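Local coordinates for uncharacterized protein (Bacteroides ovatus, PDB 4IPB) that is of unknown function but belongs to a PepSY-like, putative beta-lactamase-inhibitor-like family and folds around a long antiparallel sheet, at residues S25-Y30 / L134-F139; W52-T57 / V89-W94; A79-D84 / I100-D105; I109-F114 / T124-D129. One frame throughout, in Å; residues are numbered along the deposited sequence.

Contact 1. Residues S25-Y30 / L134-F139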
loop_
_atom_site.group_PDB
_atom_site.type_symbol
_atom_site.label_atom_id
_atom_site.label_comp_id
_atom_site.label_asym_id
_atom_site.label_seq_id
_atom_site.Cartn_x
_atom_site.Cartn_y
_atom_site.Cartn_z
ATOM N N SER A 25 -5.320 7.274 12.433
ATOM C CA SER A 25 -6.274 8.168 11.770
ATOM C C SER A 25 -7.450 7.350 11.283
ATOM O O SER A 25 -7.439 6.121 11.427
ATOM C CB SER A 25 -5.596 8.830 10.557
ATOM O OG SER A 25 -5.182 7.814 9.604
ATOM N N GLN A 26 -8.462 8.015 10.715
ATOM C CA GLN A 26 -9.546 7.276 10.061
ATOM C C GLN A 26 -9.974 7.939 8.771
ATOM O O GLN A 26 -9.757 9.136 8.565
ATOM C CB GLN A 26 -10.747 7.079 11.021
ATOM C CG GLN A 26 -11.523 8.306 11.425
ATOM C CD GLN A 26 -12.761 7.942 12.283
ATOM O OE1 GLN A 26 -13.864 7.675 11.759
ATOM N NE2 GLN A 26 -12.586 7.942 13.570
ATOM N N ASP A 27 -10.564 7.131 7.872
ATOM C CA ASP A 27 -10.997 7.576 6.535
ATOM C C ASP A 27 -12.098 6.656 6.085
ATOM O O ASP A 27 -11.912 5.435 6.114
ATOM C CB ASP A 27 -9.816 7.498 5.569
ATOM C CG ASP A 27 -10.057 8.185 4.206
ATOM O OD1 ASP A 27 -10.973 9.015 4.090
ATOM O OD2 ASP A 27 -9.291 7.876 3.272
ATOM N N ASP A 28 -13.247 7.238 5.713
ATOM C CA ASP A 28 -14.343 6.460 5.113
ATOM C C ASP A 28 -14.796 5.375 6.073
ATOM O O ASP A 28 -15.237 4.298 5.641
ATOM C CB ASP A 28 -13.932 5.874 3.740
ATOM C CG ASP A 28 -13.856 6.940 2.635
ATOM O OD1 ASP A 28 -14.338 8.076 2.838
ATOM O OD2 ASP A 28 -13.318 6.635 1.554
ATOM N N GLY A 29 -14.676 5.649 7.371
ATOM C CA GLY A 29 -15.134 4.735 8.408
ATOM C C GLY A 29 -14.198 3.635 8.812
ATOM O O GLY A 29 -14.545 2.766 9.651
ATOM N N TYR A 30 -12.993 3.637 8.221
ATOM C CA TYR A 30 -11.974 2.615 8.540
ATOM C C TYR A 30 -10.856 3.336 9.355
ATOM O O TYR A 30 -10.676 4.558 9.224
ATOM C CB TYR A 30 -11.394 2.043 7.247
ATOM C CG TYR A 30 -12.375 1.288 6.410
ATOM C CD1 TYR A 30 -12.687 -0.004 6.707
ATOM C CD2 TYR A 30 -12.992 1.884 5.340
ATOM C CE1 TYR A 30 -13.599 -0.758 5.935
ATOM C CE2 TYR A 30 -13.906 1.172 4.570
ATOM C CZ TYR A 30 -14.185 -0.148 4.863
ATOM O OH TYR A 30 -15.089 -0.851 4.117
ATOM N N LEU A 134 -3.660 5.768 -1.664
ATOM C CA LEU A 134 -3.581 4.389 -1.213
ATOM C C LEU A 134 -4.565 4.079 -0.060
ATOM O O LEU A 134 -4.279 3.257 0.796
ATOM C CB LEU A 134 -2.145 4.118 -0.765
ATOM C CG LEU A 134 -1.079 3.986 -1.879
ATOM C CD1 LEU A 134 0.290 4.009 -1.214
ATOM C CD2 LEU A 134 -1.293 2.793 -2.798
ATOM N N GLY A 135 -5.711 4.739 -0.053
ATOM C CA GLY A 135 -6.745 4.518 0.992
ATOM C C GLY A 135 -7.927 3.638 0.642
ATOM O O GLY A 135 -7.961 3.007 -0.430
ATOM N N PRO A 136 -8.910 3.558 1.547
ATOM C CA PRO A 136 -10.118 2.772 1.308
ATOM C C PRO A 136 -10.771 3.055 -0.048
ATOM O O PRO A 136 -11.219 2.112 -0.718
ATOM C CB PRO A 136 -11.021 3.214 2.449
ATOM C CG PRO A 136 -10.047 3.358 3.561
ATOM C CD PRO A 136 -8.886 4.064 2.932
ATOM N N SER A 137 -10.797 4.308 -0.459
ATOM C CA SER A 137 -11.467 4.621 -1.743
ATOM C C SER A 137 -10.780 3.964 -2.929
ATOM O O SER A 137 -11.424 3.713 -3.976
ATOM C CB SER A 137 -11.618 6.120 -1.939
ATOM O OG SER A 137 -10.401 6.751 -2.245
ATOM N N THR A 138 -9.493 3.657 -2.799
ATOM C CA THR A 138 -8.772 2.980 -3.889
ATOM C C THR A 138 -8.990 1.479 -3.915
ATOM O O THR A 138 -9.017 0.859 -4.987
ATOM C CB THR A 138 -7.281 3.338 -3.777
ATOM O OG1 THR A 138 -7.117 4.756 -3.987
ATOM C CG2 THR A 138 -6.411 2.580 -4.739
ATOM N N PHE A 139 -9.114 0.850 -2.736
ATOM C CA PHE A 139 -9.161 -0.609 -2.635
ATOM C C PHE A 139 -10.438 -1.236 -2.097
ATOM O O PHE A 139 -10.726 -2.378 -2.437
ATOM C CB PHE A 139 -8.004 -1.063 -1.733
ATOM C CG PHE A 139 -6.660 -0.698 -2.258
ATOM C CD1 PHE A 139 -6.136 -1.332 -3.399
ATOM C CD2 PHE A 139 -5.927 0.294 -1.683
ATOM C CE1 PHE A 139 -4.858 -0.977 -3.852
ATOM C CE2 PHE A 139 -4.699 0.683 -2.171
ATOM C CZ PHE A 139 -4.150 0.018 -3.254
HETATM O O HOH W 1 -9.983 6.861 0.842
#
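The first torsions set the direction in which Tyr30 and Asp27 leave the backbone beside Pro136. Tyr30 CG stands anti to its own carbonyl carbon (chi1 -65°). Asp27 CG stands anti to its backbone N (chi1 -169°). The type I' turn from Asp27 to Tyr30, which joins strands 23-27 and 30-37, presents an aromatic ring and a carboxylate to the start of helix 136-139. Tyr30 CD2 lies 3.7 Å from Pro136 CB and as close to Pro136 CG. The proline comes at the aromatic ring obliquely, and the two side chains pass one another, running opposite ways. At another corner of the proline ring, Asp27 OD2 sits 3.8 Å from Pro136 CD. Trp45 of strand 40-46 touches Asp27, Tyr30 and Pro136 as well. The polar link is indirect. Water 1 donates to Asp27 OD2 at 2.7 Å and accepts from Ser137 N at 3.0 Å. Gly135 is the N-cap residue, so this N-H belongs to the first turn of the short helix. Acting through the water, it may slightly favour the charged form of Asp27. Asp27 OD2 also lies close to Asp132 OD2, which would act the other way and could raise the proton affinity of one of the two acids.

Contact 2. Residues W52-T57 / V89-W94. With GOL (glycerol), chain D.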
loop_
_atom_site.group_PDB
_atom_site.type_symbol
_atom_site.label_atom_id
_atom_site.label_comp_id
_atom_site.label_asym_id
_atom_site.label_seq_id
_atom_site.Cartn_x
_atom_site.Cartn_y
_atom_site.Cartn_z
ATOM N N TRP A 52 -9.341 -6.650 10.782
ATOM C CA TRP A 52 -8.340 -6.227 9.828
ATOM C C TRP A 52 -8.910 -6.296 8.403
ATOM O O TRP A 52 -9.514 -7.294 8.014
ATOM C CB TRP A 52 -7.152 -7.168 9.914
ATOM C CG TRP A 52 -6.101 -6.946 8.868
ATOM C CD1 TRP A 52 -5.384 -5.819 8.674
ATOM C CD2 TRP A 52 -5.693 -7.884 7.879
ATOM N NE1 TRP A 52 -4.569 -5.988 7.596
ATOM C CE2 TRP A 52 -4.730 -7.240 7.081
ATOM C CE3 TRP A 52 -6.074 -9.198 7.553
ATOM C CZ2 TRP A 52 -4.105 -7.861 6.032
ATOM C CZ3 TRP A 52 -5.440 -9.792 6.514
ATOM C CH2 TRP A 52 -4.458 -9.136 5.786
ATOM N N VAL A 53 -8.742 -5.204 7.672
ATOM C CA VAL A 53 -9.178 -5.094 6.274
ATOM C C VAL A 53 -8.095 -5.018 5.211
ATOM O O VAL A 53 -8.354 -5.422 4.079
ATOM C CB VAL A 53 -10.248 -4.046 6.090
ATOM C CG1 VAL A 53 -11.481 -4.449 6.915
ATOM C CG2 VAL A 53 -9.766 -2.661 6.351
HETATM N N MSE A 54 -6.946 -4.457 5.545
HETATM C CA MSE A 54 -5.782 -4.409 4.581
HETATM C C MSE A 54 -4.536 -3.926 5.261
HETATM O O MSE A 54 -4.587 -3.097 6.203
HETATM C CB MSE A 54 -6.076 -3.626 3.294
HETATM C CG MSE A 54 -6.358 -2.191 3.512
HETATM SE SE MSE A 54 -6.635 -1.267 1.770
HETATM C CE MSE A 54 -6.733 0.472 2.431
ATOM N N THR A 55 -3.384 -4.349 4.705
ATOM C CA THR A 55 -2.132 -3.823 5.104
ATOM C C THR A 55 -1.375 -3.398 3.853
ATOM O O THR A 55 -1.300 -4.160 2.876
ATOM C CB THR A 55 -1.324 -4.908 5.828
ATOM O OG1 THR A 55 -1.953 -5.205 7.082
ATOM C CG2 THR A 55 0.111 -4.439 6.082
ATOM N N LEU A 56 -0.795 -2.222 3.933
ATOM C CA LEU A 56 0.037 -1.665 2.867
ATOM C C LEU A 56 1.449 -1.497 3.392
ATOM O O LEU A 56 1.683 -0.808 4.420
ATOM C CB LEU A 56 -0.512 -0.367 2.356
ATOM C CG LEU A 56 -1.869 -0.468 1.711
ATOM C CD1 LEU A 56 -3.020 -0.342 2.686
ATOM C CD2 LEU A 56 -2.030 0.565 0.621
ATOM N N THR A 57 2.418 -2.131 2.713
ATOM C CA THR A 57 3.798 -2.086 3.132
ATOM C C THR A 57 4.613 -1.372 2.048
ATOM O O THR A 57 4.532 -1.721 0.875
ATOM C CB THR A 57 4.415 -3.481 3.318
ATOM O OG1 THR A 57 3.638 -4.244 4.281
ATOM C CG2 THR A 57 5.840 -3.422 3.814
ATOM N N VAL A 89 0.156 -4.575 -1.111
ATOM C CA VAL A 89 -1.198 -4.402 -0.529
ATOM C C VAL A 89 -1.755 -5.778 -0.299
ATOM O O VAL A 89 -1.857 -6.575 -1.229
ATOM C CB VAL A 89 -2.146 -3.552 -1.399
ATOM C CG1 VAL A 89 -3.420 -3.244 -0.626
ATOM C CG2 VAL A 89 -1.495 -2.279 -1.846
ATOM N N GLU A 90 -2.053 -6.104 0.950
ATOM C CA GLU A 90 -2.542 -7.409 1.330
ATOM C C GLU A 90 -3.885 -7.306 1.986
ATOM O O GLU A 90 -4.181 -6.307 2.667
ATOM C CB GLU A 90 -1.599 -8.107 2.271
ATOM C CG GLU A 90 -0.224 -8.361 1.671
ATOM C CD GLU A 90 0.779 -8.870 2.698
ATOM O OE1 GLU A 90 1.307 -8.020 3.474
ATOM O OE2 GLU A 90 1.008 -10.108 2.699
ATOM N N PHE A 91 -4.702 -8.347 1.797
ATOM C CA PHE A 91 -6.096 -8.348 2.282
ATOM C C PHE A 91 -6.459 -9.685 2.921
ATOM O O PHE A 91 -5.856 -10.728 2.586
ATOM C CB PHE A 91 -7.067 -8.167 1.102
ATOM C CG PHE A 91 -6.795 -6.986 0.233
ATOM C CD1 PHE A 91 -7.388 -5.803 0.502
ATOM C CD2 PHE A 91 -6.111 -7.123 -0.974
ATOM C CE1 PHE A 91 -7.166 -4.685 -0.291
ATOM C CE2 PHE A 91 -5.939 -6.033 -1.820
ATOM C CZ PHE A 91 -6.457 -4.821 -1.483
ATOM N N PRO A 92 -7.530 -9.734 3.730
ATOM C CA PRO A 92 -7.914 -11.015 4.333
ATOM C C PRO A 92 -8.457 -11.979 3.299
ATOM O O PRO A 92 -8.268 -13.161 3.446
ATOM C CB PRO A 92 -8.980 -10.612 5.400
ATOM C CG PRO A 92 -9.372 -9.188 5.064
ATOM C CD PRO A 92 -8.150 -8.589 4.433
ATOM N N LYS A 93 -9.155 -11.473 2.287
ATOM C CA LYS A 93 -9.784 -12.321 1.310
ATOM C C LYS A 93 -9.295 -12.070 -0.123
ATOM O O LYS A 93 -9.236 -13.009 -0.864
ATOM C CB LYS A 93 -11.307 -12.140 1.361
ATOM C CG LYS A 93 -12.124 -13.102 0.492
ATOM C CD LYS A 93 -13.592 -12.627 0.347
ATOM C CE LYS A 93 -14.543 -13.584 1.006
ATOM N NZ LYS A 93 -15.958 -13.171 0.763
ATOM N N TRP A 94 -9.140 -10.831 -0.528
ATOM C CA TRP A 94 -8.824 -10.491 -1.928
ATOM C C TRP A 94 -7.326 -10.814 -2.142
ATOM O O TRP A 94 -6.516 -10.837 -1.187
ATOM C CB TRP A 94 -9.095 -9.004 -2.259
ATOM C CG TRP A 94 -10.464 -8.440 -1.806
ATOM C CD1 TRP A 94 -10.659 -7.316 -1.053
ATOM C CD2 TRP A 94 -11.760 -8.980 -2.055
ATOM N NE1 TRP A 94 -12.009 -7.151 -0.782
ATOM C CE2 TRP A 94 -12.704 -8.134 -1.432
ATOM C CE3 TRP A 94 -12.214 -10.063 -2.765
ATOM C CZ2 TRP A 94 -14.088 -8.369 -1.465
ATOM C CZ3 TRP A 94 -13.603 -10.312 -2.829
ATOM C CH2 TRP A 94 -14.527 -9.478 -2.157
HETATM C C1 GOL D . -0.785 -10.145 5.989
HETATM O O1 GOL D . 0.103 -11.117 6.571
HETATM C C2 GOL D . -0.422 -8.713 6.394
HETATM O O2 GOL D . 0.954 -8.417 6.144
HETATM C C3 GOL D . -0.753 -8.521 7.867
HETATM O O3 GOL D . -0.620 -7.138 8.174
HETATM O O HOH W 2 1.624 -5.502 2.916
#
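Antiparallel pairing of strands 52-58 and 82-90 joins Thr55 to Glu90 and Leu56 to Val89, beside a classic beta bulge in which Val53 and Met54 both face Trp45. Thr55 and Glu90 form the hydrogen-bonded pair. Thr55 N donates to Glu90 O at 2.9 Å, and Glu90 N donates to Thr55 O at 2.8 Å. Beyond them the chain of Phe91 and Pro92 runs past Trp52. Pro92 CD lies over one face of the indole, 3.9 Å from the centroid of its six-membered ring, a CH-pi contact. Glycerol C3 lies over the opposite face. Trp52 NE1 donates to Thr55 OG1 at 2.8 Å, with the oxygen tilted out of the indole plane. The glycerol, probably from the crystallisation liquor, spans the two strands: its O3 is 2.6 Å from Thr55 OG1, and its O2 donates to Glu90 OE1 at 2.7 Å. Met54, present as selenomethionine, runs alongside Phe91 in a Met-aromatic contact, its SE 5.2 Å from the Phe91 ring centroid and oblique to it. Leu56 CD2 meets Val89 CG2 at 3.8 Å, both side chains pointing to the same face of the sheet. Phe139 of helix 136-139 packs on Met54, Leu56, Val89 and Phe91. By contrast, Thr55 touches Tyr16, whose OH also binds the glycerol, and Val44 of strand 40-46.

Contact 3. Residues A79-D84 / I100-D105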
loop_
_atom_site.group_PDB
_atom_site.type_symbol
_atom_site.label_atom_id
_atom_site.label_comp_id
_atom_site.label_asym_id
_atom_site.label_seq_id
_atom_site.Cartn_x
_atom_site.Cartn_y
_atom_site.Cartn_z
ATOM N N ALA A 79 8.908 0.212 -18.182
ATOM C CA ALA A 79 10.234 -0.379 -17.870
ATOM C C ALA A 79 11.331 0.648 -17.628
ATOM O O ALA A 79 12.150 0.453 -16.744
ATOM C CB ALA A 79 10.648 -1.370 -18.962
ATOM N N ASN A 80 11.324 1.747 -18.377
ATOM C CA ASN A 80 12.356 2.763 -18.245
ATOM C C ASN A 80 11.958 4.017 -17.457
ATOM O O ASN A 80 12.710 4.988 -17.410
ATOM C CB ASN A 80 12.851 3.152 -19.645
ATOM C CG ASN A 80 13.480 1.973 -20.388
ATOM O OD1 ASN A 80 14.211 1.179 -19.802
ATOM N ND2 ASN A 80 13.168 1.840 -21.666
ATOM N N TRP A 81 10.807 3.986 -16.810
ATOM C CA TRP A 81 10.350 5.094 -15.990
ATOM C C TRP A 81 11.068 5.077 -14.617
ATOM O O TRP A 81 11.608 4.045 -14.212
ATOM C CB TRP A 81 8.816 4.992 -15.835
ATOM C CG TRP A 81 8.067 5.459 -17.076
ATOM C CD1 TRP A 81 8.256 5.056 -18.355
ATOM C CD2 TRP A 81 7.016 6.415 -17.104
ATOM N NE1 TRP A 81 7.394 5.728 -19.206
ATOM C CE2 TRP A 81 6.635 6.587 -18.457
ATOM C CE3 TRP A 81 6.399 7.197 -16.123
ATOM C CZ2 TRP A 81 5.624 7.471 -18.837
ATOM C CZ3 TRP A 81 5.432 8.096 -16.507
ATOM C CH2 TRP A 81 5.039 8.206 -17.855
ATOM N N VAL A 82 11.026 6.198 -13.907
ATOM C CA VAL A 82 11.614 6.331 -12.572
ATOM C C VAL A 82 10.632 5.829 -11.547
ATOM O O VAL A 82 9.442 6.217 -11.543
ATOM C CB VAL A 82 11.927 7.803 -12.233
ATOM C CG1 VAL A 82 12.411 7.954 -10.792
ATOM C CG2 VAL A 82 12.963 8.343 -13.200
ATOM N N VAL A 83 11.105 4.935 -10.682
ATOM C CA VAL A 83 10.194 4.303 -9.759
ATOM C C VAL A 83 10.209 5.119 -8.472
ATOM O O VAL A 83 11.249 5.207 -7.802
ATOM C CB VAL A 83 10.597 2.855 -9.510
ATOM C CG1 VAL A 83 9.767 2.291 -8.392
ATOM C CG2 VAL A 83 10.373 2.045 -10.772
ATOM N N ASP A 84 9.098 5.761 -8.153
ATOM C CA ASP A 84 9.000 6.590 -6.951
ATOM C C ASP A 84 8.683 5.804 -5.691
ATOM O O ASP A 84 9.171 6.154 -4.603
ATOM C CB ASP A 84 7.917 7.652 -7.090
ATOM C CG ASP A 84 8.274 8.728 -8.113
ATOM O OD1 ASP A 84 9.427 8.787 -8.623
ATOM O OD2 ASP A 84 7.365 9.536 -8.400
ATOM N N ILE A 100 3.035 0.046 -8.118
ATOM C CA ILE A 100 4.298 0.728 -8.430
ATOM C C ILE A 100 3.957 2.113 -8.916
ATOM O O ILE A 100 3.214 2.256 -9.884
ATOM C CB ILE A 100 5.121 -0.019 -9.486
ATOM C CG1 ILE A 100 5.281 -1.493 -9.077
ATOM C CG2 ILE A 100 6.452 0.693 -9.703
ATOM C CD1 ILE A 100 6.025 -2.341 -10.101
ATOM N N LYS A 101 4.485 3.142 -8.225
ATOM C CA LYS A 101 4.289 4.516 -8.640
ATOM C C LYS A 101 5.485 4.953 -9.462
ATOM O O LYS A 101 6.636 4.878 -9.009
ATOM C CB LYS A 101 4.109 5.446 -7.446
ATOM C CG LYS A 101 3.706 6.844 -7.838
ATOM C CD LYS A 101 3.536 7.704 -6.620
ATOM C CE LYS A 101 3.144 9.104 -7.014
ATOM N NZ LYS A 101 3.319 10.061 -5.894
ATOM N N VAL A 102 5.210 5.383 -10.694
ATOM C CA VAL A 102 6.266 5.779 -11.605
ATOM C C VAL A 102 6.090 7.191 -12.116
ATOM O O VAL A 102 4.962 7.757 -12.128
ATOM C CB VAL A 102 6.344 4.845 -12.815
ATOM C CG1 VAL A 102 6.706 3.453 -12.350
ATOM C CG2 VAL A 102 5.041 4.804 -13.589
ATOM N N GLY A 103 7.224 7.782 -12.484
ATOM C CA GLY A 103 7.288 9.121 -13.063
ATOM C C GLY A 103 8.450 9.152 -14.078
ATOM O O GLY A 103 9.083 8.163 -14.399
ATOM N N GLN A 104 8.726 10.302 -14.634
ATOM C CA GLN A 104 9.857 10.420 -15.582
ATOM C C GLN A 104 10.708 11.511 -15.050
ATOM O O GLN A 104 10.183 12.413 -14.423
ATOM C CB GLN A 104 9.360 10.743 -16.985
ATOM C CG GLN A 104 8.912 9.496 -17.717
ATOM C CD GLN A 104 8.392 9.778 -19.108
ATOM O OE1 GLN A 104 7.656 10.744 -19.323
ATOM N NE2 GLN A 104 8.747 8.919 -20.063
ATOM N N ASP A 105 12.029 11.402 -15.208
ATOM C CA ASP A 105 12.888 12.501 -14.863
ATOM C C ASP A 105 12.411 13.670 -15.727
ATOM O O ASP A 105 12.054 13.488 -16.908
ATOM C CB ASP A 105 14.371 12.224 -15.182
ATOM C CG ASP A 105 15.067 11.403 -14.132
ATOM O OD1 ASP A 105 14.532 11.217 -13.005
ATOM O OD2 ASP A 105 16.181 10.938 -14.449
HETATM O O HOH W 3 6.184 10.476 -6.102
#
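Trp81 and Gln104 stack at the open end of the beta hairpin of strands 82-90 and 97-104, away from its connecting loop. The backbone bonds come in antiparallel order. Val82 N donates to Gly103 O at 2.8 Å, and Gly103 N returns a bond to Val82 O at 2.9 Å. Asp84 N adds a third, to Lys101 O. The stacking is by one face of the indole. Gln104 CG lies 3.6 Å from the centroid of the Trp81 six-membered ring, almost straight above it, and the Gln104 amide plane is 12° from that of the ring. The extended chain of Gln104 (chi2 179°) carries its CD over the same ring system. Apolar contacts lie on the side of Val83 and Val102. Val83 CG1 meets Ile100 CG2 at 3.9 Å, and Trp81 CE3 meets Val102 CG2. Phe73 of helix 67-75 packs on Val83, Ile100 and Val102. Charged groups meet at Asp84. Its OD2 makes a salt bridge with Lys110 of the next strand. Asp84 OD2 also accepts from water 3 at 2.7 Å, and that water accepts from Lys101 NZ at 2.9 Å.

Contact 4. Residues I109-F114 / T124-D129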
loop_
_atom_site.group_PDB
_atom_site.type_symbol
_atom_site.label_atom_id
_atom_site.label_comp_id
_atom_site.label_asym_id
_atom_site.label_seq_id
_atom_site.Cartn_x
_atom_site.Cartn_y
_atom_site.Cartn_z
ATOM N N ILE A 109 4.372 14.110 -14.606
ATOM C CA ILE A 109 3.389 13.037 -14.797
ATOM C C ILE A 109 3.717 11.857 -13.858
ATOM O O ILE A 109 4.865 11.435 -13.784
ATOM C CB ILE A 109 3.340 12.585 -16.280
ATOM C CG1 ILE A 109 2.245 11.554 -16.472
ATOM C CG2 ILE A 109 4.693 12.069 -16.800
ATOM C CD1 ILE A 109 0.901 12.212 -16.509
ATOM N N LYS A 110 2.726 11.346 -13.124
ATOM C CA LYS A 110 2.916 10.186 -12.270
ATOM C C LYS A 110 1.761 9.193 -12.514
ATOM O O LYS A 110 0.599 9.627 -12.620
ATOM C CB LYS A 110 2.841 10.553 -10.781
ATOM C CG LYS A 110 3.709 11.695 -10.305
ATOM C CD LYS A 110 5.100 11.229 -10.081
ATOM C CE LYS A 110 5.986 12.363 -9.591
ATOM N NZ LYS A 110 7.394 11.970 -9.830
ATOM N N TYR A 111 2.080 7.902 -12.620
ATOM C CA TYR A 111 1.071 6.857 -12.692
ATOM C C TYR A 111 1.263 5.825 -11.588
ATOM O O TYR A 111 2.396 5.560 -11.206
ATOM C CB TYR A 111 1.133 6.084 -14.015
ATOM C CG TYR A 111 0.884 6.932 -15.233
ATOM C CD1 TYR A 111 -0.403 7.416 -15.501
ATOM C CD2 TYR A 111 1.874 7.147 -16.162
ATOM C CE1 TYR A 111 -0.632 8.218 -16.608
ATOM C CE2 TYR A 111 1.638 7.914 -17.292
ATOM C CZ TYR A 111 0.396 8.455 -17.485
ATOM O OH TYR A 111 0.250 9.209 -18.629
ATOM N N GLN A 112 0.158 5.315 -11.074
ATOM C CA GLN A 112 0.165 4.083 -10.283
ATOM C C GLN A 112 -0.125 2.910 -11.196
ATOM O O GLN A 112 -1.091 2.958 -11.977
ATOM C CB GLN A 112 -0.905 4.046 -9.191
ATOM C CG GLN A 112 -0.593 4.911 -7.999
ATOM C CD GLN A 112 -1.742 4.896 -7.017
ATOM O OE1 GLN A 112 -2.879 5.045 -7.407
ATOM N NE2 GLN A 112 -1.449 4.699 -5.722
ATOM N N LEU A 113 0.717 1.890 -11.072
ATOM C CA LEU A 113 0.615 0.659 -11.838
ATOM C C LEU A 113 0.203 -0.406 -10.854
ATOM O O LEU A 113 0.848 -0.574 -9.850
ATOM C CB LEU A 113 1.981 0.305 -12.462
ATOM C CG LEU A 113 2.773 1.377 -13.161
ATOM C CD1 LEU A 113 4.094 0.830 -13.673
ATOM C CD2 LEU A 113 1.928 2.007 -14.220
ATOM N N PHE A 114 -0.901 -1.110 -11.117
ATOM C CA PHE A 114 -1.460 -2.172 -10.244
ATOM C C PHE A 114 -1.189 -3.552 -10.845
ATOM O O PHE A 114 -1.823 -3.933 -11.875
ATOM C CB PHE A 114 -2.953 -1.957 -10.098
ATOM C CG PHE A 114 -3.321 -0.645 -9.396
ATOM C CD1 PHE A 114 -3.292 0.538 -10.079
ATOM C CD2 PHE A 114 -3.816 -0.661 -8.096
ATOM C CE1 PHE A 114 -3.657 1.734 -9.454
ATOM C CE2 PHE A 114 -4.203 0.507 -7.479
ATOM C CZ PHE A 114 -4.093 1.729 -8.155
ATOM N N THR A 124 -3.848 1.034 -14.605
ATOM C CA THR A 124 -3.019 2.151 -14.176
ATOM C C THR A 124 -3.932 3.356 -13.955
ATOM O O THR A 124 -5.055 3.427 -14.474
ATOM C CB THR A 124 -1.945 2.540 -15.164
ATOM O OG1 THR A 124 -2.547 3.197 -16.264
ATOM C CG2 THR A 124 -1.146 1.331 -15.665
ATOM N N ARG A 125 -3.421 4.301 -13.173
ATOM C CA ARG A 125 -4.147 5.494 -12.843
ATOM C C ARG A 125 -3.180 6.659 -12.824
ATOM O O ARG A 125 -2.144 6.556 -12.216
ATOM C CB ARG A 125 -4.711 5.320 -11.405
ATOM C CG ARG A 125 -5.552 6.437 -10.932
ATOM C CD ARG A 125 -6.323 6.039 -9.676
ATOM N NE ARG A 125 -5.501 5.831 -8.462
ATOM C CZ ARG A 125 -6.052 5.731 -7.257
ATOM N NH1 ARG A 125 -7.373 5.798 -7.163
ATOM N NH2 ARG A 125 -5.314 5.590 -6.170
ATOM N N ASN A 126 -3.565 7.782 -13.418
ATOM C CA ASN A 126 -2.809 9.043 -13.345
ATOM C C ASN A 126 -3.013 9.618 -11.945
ATOM O O ASN A 126 -4.174 9.834 -11.525
ATOM C CB ASN A 126 -3.331 9.999 -14.407
ATOM C CG ASN A 126 -2.478 11.232 -14.549
ATOM O OD1 ASN A 126 -2.022 11.772 -13.568
ATOM N ND2 ASN A 126 -2.286 11.682 -15.761
ATOM N N VAL A 127 -1.908 9.864 -11.227
ATOM C CA VAL A 127 -2.021 10.376 -9.877
ATOM C C VAL A 127 -1.235 11.658 -9.739
ATOM O O VAL A 127 -0.837 12.009 -8.631
ATOM C CB VAL A 127 -1.610 9.369 -8.792
ATOM C CG1 VAL A 127 -2.559 8.202 -8.800
ATOM C CG2 VAL A 127 -0.205 8.860 -9.037
ATOM N N SER A 128 -1.021 12.340 -10.866
ATOM C CA SER A 128 -0.215 13.542 -10.928
ATOM C C SER A 128 -0.812 14.598 -9.976
ATOM O O SER A 128 -0.072 15.275 -9.254
ATOM C CB SER A 128 -0.185 14.089 -12.361
ATOM O OG SER A 128 0.386 13.166 -13.283
ATOM N N ASP A 129 -2.148 14.714 -9.955
ATOM C CA ASP A 129 -2.885 15.729 -9.117
ATOM C C ASP A 129 -3.846 15.117 -8.110
ATOM O O ASP A 129 -4.837 15.749 -7.718
ATOM C CB ASP A 129 -3.705 16.708 -9.977
ATOM C CG ASP A 129 -2.966 17.135 -11.223
ATOM O OD1 ASP A 129 -2.167 18.093 -11.158
ATOM O OD2 ASP A 129 -3.171 16.458 -12.255
#
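Gln112 pairs with Arg125 twice, by backbone and by side chain. Gln112 N donates to Arg125 O, and Arg125 N to Gln112 O, both at 2.9 Å. The side chain of Gln112 then leaves the strand. Its CB passes 4.1 Å from Arg125 O. Its CG lies 3.9 Å from Val127 CG1, and the extended chain (chi2 176°) brings CD past the same methyl. At the tip, OE1 takes two bonds from one side of the guanidinium. Arg125 NH2 comes in at 2.8 Å on a lone pair. Arg125 NE comes in at 2.9 Å, nearly along the C=O axis. Amide and guanidinium planes are 3° apart, so the two bonds should hold the groups coplanar and limit rotation of the Gln112 amide. The other branch, Gln112 NE2, donates to Ile133 O. Phe114 CZ lies over one face of the guanidinium. On the side of Leu113 and Thr124, the methyls Leu113 CD2 and Thr124 CG2 pack tightly. Past Asn126 the second strand turns away. Asn126 OD1 accepts from both Ser128 N and Ser128 OG, and the OG in turn accepts from Lys110 N at 3.0 Å. Val127 N still reaches Lys110 O at 2.9 Å, from above the carbonyl plane. The whole is a beta hairpin of strands 107-115 and 121-126, its second strand leaving through an Asx turn.

Overall arrangement
All four contacts reach one antiparallel sheet. Contacts 2, 3 and 4 are nested inside the chain loop that contact 1 closes. Contacts 3 and 4 are close neighbours, with centres about 10 Å apart. Ile100 O and Leu113 N meet at 2.8 Å, and Trp81 packs on Tyr111. Contact 2 lies on the other side of the chain's centre, about 24 Å from contact 3 and 21 Å from contact 4, centre to centre. Contact 1 touches both contacts 2 and 4. Phe139 CB lies 3.8 Å from Met54 SE. Thr138 OG1 and Arg125 NH2 are 3.0 Å apart, a probable hydrogen bond. The glycerol lies at contact 2 and a di(hydroxyethyl)ether, probably also from the crystallisation liquor, about 4 Å from Arg125.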